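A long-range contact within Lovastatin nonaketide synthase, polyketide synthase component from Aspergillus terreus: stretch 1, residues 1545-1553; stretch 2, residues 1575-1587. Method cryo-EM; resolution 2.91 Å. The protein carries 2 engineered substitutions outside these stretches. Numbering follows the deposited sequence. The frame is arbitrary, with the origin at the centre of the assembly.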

# COMPACT_ATOMS: atom_id res chain seq x y z
N VAL A 1545 -61.43 3.96 40.97
CA VAL A 1545 -60.90 5.19 41.56
C VAL A 1545 -61.48 6.34 40.76
O VAL A 1545 -61.17 6.50 39.57
CB VAL A 1545 -59.37 5.22 41.54
CG1 VAL A 1545 -58.86 6.54 42.07
CG2 VAL A 1545 -58.81 4.06 42.35
N ILE A 1546 -62.30 7.16 41.41
CA ILE A 1546 -63.05 8.22 40.74
C ILE A 1546 -62.57 9.56 41.26
O ILE A 1546 -62.65 9.83 42.46
CB ILE A 1546 -64.56 8.06 40.96
CG1 ILE A 1546 -65.06 6.72 40.43
CG2 ILE A 1546 -65.32 9.21 40.30
CD1 ILE A 1546 -64.95 5.58 41.42
N LEU A 1547 -62.06 10.40 40.35
CA LEU A 1547 -61.91 11.82 40.60
C LEU A 1547 -63.07 12.52 39.90
O LEU A 1547 -63.21 12.42 38.68
CB LEU A 1547 -60.58 12.36 40.06
CG LEU A 1547 -59.28 11.81 40.63
CD1 LEU A 1547 -58.71 10.73 39.73
CD2 LEU A 1547 -58.28 12.95 40.83
N GLU A 1548 -63.91 13.21 40.68
CA GLU A 1548 -65.08 13.83 40.08
C GLU A 1548 -65.59 14.93 41.00
O GLU A 1548 -65.25 15.00 42.18
CB GLU A 1548 -66.18 12.78 39.83
CG GLU A 1548 -67.27 13.23 38.86
CD GLU A 1548 -66.72 13.66 37.51
OE1 GLU A 1548 -66.17 14.78 37.41
OE2 GLU A 1548 -66.84 12.88 36.55
N ILE A 1549 -66.42 15.79 40.42
CA ILE A 1549 -67.00 16.91 41.16
C ILE A 1549 -67.93 16.39 42.24
O ILE A 1549 -68.68 15.42 42.04
CB ILE A 1549 -67.73 17.86 40.20
CG1 ILE A 1549 -68.79 17.10 39.39
CG2 ILE A 1549 -66.74 18.54 39.27
CD1 ILE A 1549 -69.75 18.00 38.63
N THR A 1550 -67.89 17.03 43.40
CA THR A 1550 -68.77 16.69 44.51
C THR A 1550 -68.92 17.91 45.41
O THR A 1550 -68.09 18.83 45.37
CB THR A 1550 -68.23 15.49 45.30
OG1 THR A 1550 -69.12 15.19 46.39
CG2 THR A 1550 -66.84 15.78 45.85
N HIS A 1551 -69.98 17.91 46.20
CA HIS A 1551 -70.21 18.94 47.23
C HIS A 1551 -69.97 20.34 46.66
O HIS A 1551 -69.04 21.06 47.04
CB HIS A 1551 -69.32 18.68 48.45
CG HIS A 1551 -69.67 17.42 49.18
ND1 HIS A 1551 -70.74 17.34 50.05
CD2 HIS A 1551 -69.10 16.19 49.17
CE1 HIS A 1551 -70.81 16.11 50.55
NE2 HIS A 1551 -69.82 15.40 50.03
N LYS A 1552 -70.85 20.71 45.73
CA LYS A 1552 -70.72 21.98 45.03
C LYS A 1552 -70.57 23.14 46.02
O LYS A 1552 -71.15 23.13 47.11
CB LYS A 1552 -71.93 22.24 44.14
CG LYS A 1552 -71.72 23.35 43.13
CD LYS A 1552 -72.98 23.63 42.33
CE LYS A 1552 -72.76 24.74 41.32
NZ LYS A 1552 -74.00 25.10 40.59
N GLU A 1553 -69.78 24.13 45.62
CA GLU A 1553 -69.66 25.39 46.35
C GLU A 1553 -69.72 26.52 45.33
O GLU A 1553 -68.86 26.60 44.45
CB GLU A 1553 -68.36 25.44 47.16
CG GLU A 1553 -68.20 24.29 48.14
CD GLU A 1553 -69.22 24.32 49.26
OE1 GLU A 1553 -69.97 25.32 49.36
OE2 GLU A 1553 -69.29 23.34 50.03
N ARG A 1575 -80.29 17.49 39.00
CA ARG A 1575 -79.70 18.68 39.59
C ARG A 1575 -78.90 19.45 38.54
O ARG A 1575 -78.87 19.09 37.36
CB ARG A 1575 -78.80 18.30 40.77
CG ARG A 1575 -79.46 17.41 41.81
CD ARG A 1575 -78.56 17.23 43.02
NE ARG A 1575 -79.11 16.28 43.98
CZ ARG A 1575 -78.52 15.94 45.12
NH1 ARG A 1575 -77.37 16.48 45.49
NH2 ARG A 1575 -79.11 15.05 45.91
N CYS A 1576 -78.26 20.53 38.98
CA CYS A 1576 -77.40 21.30 38.10
C CYS A 1576 -76.29 20.42 37.54
O CYS A 1576 -75.73 19.59 38.25
CB CYS A 1576 -76.81 22.49 38.86
SG CYS A 1576 -76.08 22.05 40.46
N THR A 1577 -76.00 20.61 36.25
CA THR A 1577 -75.00 19.81 35.54
C THR A 1577 -75.17 18.33 35.83
O THR A 1577 -76.18 17.92 36.41
CB THR A 1577 -73.57 20.27 35.88
OG1 THR A 1577 -72.63 19.60 35.03
CG2 THR A 1577 -73.20 19.98 37.34
N GLU A 1578 -74.21 17.51 35.42
CA GLU A 1578 -74.14 16.18 35.99
C GLU A 1578 -73.84 16.40 37.47
O GLU A 1578 -72.72 16.82 37.80
CB GLU A 1578 -73.09 15.30 35.31
CG GLU A 1578 -73.03 13.88 35.86
CD GLU A 1578 -74.37 13.17 35.81
OE1 GLU A 1578 -75.15 13.43 34.87
OE2 GLU A 1578 -74.65 12.37 36.72
N PRO A 1579 -74.78 16.13 38.37
CA PRO A 1579 -74.73 16.74 39.71
C PRO A 1579 -73.38 16.67 40.39
O PRO A 1579 -72.59 15.74 40.15
CB PRO A 1579 -75.78 15.94 40.49
CG PRO A 1579 -76.71 15.40 39.47
CD PRO A 1579 -75.87 15.14 38.26
N PHE A 1580 -73.10 17.65 41.24
CA PHE A 1580 -71.93 17.58 42.11
C PHE A 1580 -72.20 16.54 43.18
O PHE A 1580 -72.35 16.87 44.37
CB PHE A 1580 -71.64 18.95 42.74
CG PHE A 1580 -71.02 19.93 41.80
CD1 PHE A 1580 -71.76 20.49 40.77
CD2 PHE A 1580 -69.70 20.31 41.96
CE1 PHE A 1580 -71.18 21.41 39.91
CE2 PHE A 1580 -69.12 21.22 41.10
CZ PHE A 1580 -69.86 21.77 40.07
N VAL A 1581 -72.28 15.28 42.76
CA VAL A 1581 -72.74 14.19 43.60
C VAL A 1581 -71.95 14.19 44.91
O VAL A 1581 -70.72 14.12 44.91
CB VAL A 1581 -72.59 12.84 42.87
CG1 VAL A 1581 -73.09 11.70 43.73
CG2 VAL A 1581 -73.35 12.87 41.55
N SER A 1582 -72.67 14.29 46.03
CA SER A 1582 -72.03 14.14 47.33
C SER A 1582 -71.52 12.72 47.50
O SER A 1582 -72.04 11.78 46.89
CB SER A 1582 -73.02 14.48 48.45
OG SER A 1582 -74.17 13.65 48.37
N PHE A 1583 -70.48 12.56 48.32
CA PHE A 1583 -69.93 11.23 48.52
C PHE A 1583 -70.98 10.26 49.03
O PHE A 1583 -70.87 9.05 48.78
CB PHE A 1583 -68.73 11.27 49.48
CG PHE A 1583 -69.09 11.56 50.91
CD1 PHE A 1583 -69.52 10.55 51.75
CD2 PHE A 1583 -68.97 12.84 51.42
CE1 PHE A 1583 -69.84 10.81 53.07
CE2 PHE A 1583 -69.29 13.11 52.73
CZ PHE A 1583 -69.72 12.10 53.56
N ASP A 1584 -72.01 10.75 49.72
CA ASP A 1584 -73.12 9.89 50.13
C ASP A 1584 -73.94 9.44 48.93
O ASP A 1584 -74.24 8.25 48.77
CB ASP A 1584 -74.00 10.62 51.14
CG ASP A 1584 -73.21 11.15 52.33
OD1 ASP A 1584 -72.43 12.10 52.14
OD2 ASP A 1584 -73.38 10.61 53.44
N ARG A 1585 -74.32 10.38 48.06
CA ARG A 1585 -75.04 10.00 46.85
C ARG A 1585 -74.13 9.25 45.89
O ARG A 1585 -74.60 8.37 45.15
CB ARG A 1585 -75.65 11.23 46.18
CG ARG A 1585 -76.46 10.90 44.93
CD ARG A 1585 -77.35 12.05 44.51
NE ARG A 1585 -78.25 11.67 43.43
CZ ARG A 1585 -77.98 11.83 42.13
NH1 ARG A 1585 -76.85 12.37 41.72
NH2 ARG A 1585 -78.88 11.44 41.24
N TRP A 1586 -72.84 9.57 45.88
CA TRP A 1586 -71.88 8.74 45.16
C TRP A 1586 -71.96 7.31 45.64
O TRP A 1586 -72.01 6.37 44.84
CB TRP A 1586 -70.46 9.27 45.35
CG TRP A 1586 -70.00 10.23 44.30
CD1 TRP A 1586 -69.66 11.54 44.48
CD2 TRP A 1586 -69.82 9.96 42.90
NE1 TRP A 1586 -69.28 12.10 43.29
CE2 TRP A 1586 -69.37 11.15 42.30
CE3 TRP A 1586 -70.00 8.82 42.11
CZ2 TRP A 1586 -69.09 11.24 40.94
CZ3 TRP A 1586 -69.72 8.91 40.75
CH2 TRP A 1586 -69.28 10.11 40.18
N ASP A 1587 -71.97 7.11 46.96
CA ASP A 1587 -72.06 5.77 47.52
C ASP A 1587 -73.36 5.09 47.11
O ASP A 1587 -73.36 3.91 46.75
CB ASP A 1587 -71.94 5.83 49.04
CG ASP A 1587 -71.97 4.46 49.68
OD1 ASP A 1587 -70.95 3.75 49.59
OD2 ASP A 1587 -73.00 4.10 50.28

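Stretch 1 leaves a strand (Ile1546 and Leu1547 are its last residues here) and continues as an extended loop; stretch 2 is a loop that turns into a helix at Phe1583. The two backbones come closest at Thr1550 and Phe1580, whose CA atoms lie 4.1 Å apart, and together the stretches bury 643 Å². Along the strand, side chains alternate: Leu1547 points away, while Ile1546 points toward stretch 2 and lays its CG2 over one face of the Trp1586 indole, 4.1 Å from CH2, an apolar contact between buried side chains. Glu1548 also starts toward stretch 2, and its CG meets the indole edge 3.4 Å from Trp1586 CZ2. Its carboxylate then leads away: OE1 accepts from the backbone N of Ile1549 (3.2 Å), and OE2 is bonded elsewhere in the structure, so the buried acid is not left unpaired.

Ile1549 and Lys1552 hold the Phe1580 ring between them. Ile1549 CD1 sits over one face, 3.7 Å from the ring centroid and almost on the ring normal; on the opposite face Lys1552 CG lies 3.6 Å from the centroid, equally well centred. Both are CH-pi contacts, in which aliphatic hydrogens rest against the aromatic cloud, and Phe1580 accordingly has the largest area covered by the other stretch. The same CD1 reaches the backbone, 3.3 Å from Glu1578 O.

Thr1550 joins the backbones. Its OG1 donates to Val1581 O at a modelled 2.4 Å, a very short hydrogen bond whose exact length deserves caution because that carbonyl is crowded in the model. One residue back, Phe1580 O faces Thr1550 CA at 3.6 Å in a CA-H...O contact and accepts a weak hydrogen bond from His1551 N (3.2 Å, 129° at the hydrogen).

His1551 directs its CA-to-CB bond away, yet its ring comes back to the start of the helix. Ser1582 CB lies over one imidazole face, 3.9 Å from the centroid, while Phe1583 CD2 approaches the ring edge, 3.0 Å from His1551 NE2. The two aromatic rings meet rim to rim, with centroids 5.3 Å apart and planes at 45°, so neither covers the other's face. Ser1582 is also the N-cap: its OG accepts from Arg1585 N (3.3 Å), satisfying a backbone NH in the first turn.

Lys1552 is fully extended, all four chi angles t. Beyond Phe1580 its chain carries NZ to 3.7 Å from Cys1576 SG, and the amine is hydrogen-bonded elsewhere in the structure. Glu1553 then points away, making no contact.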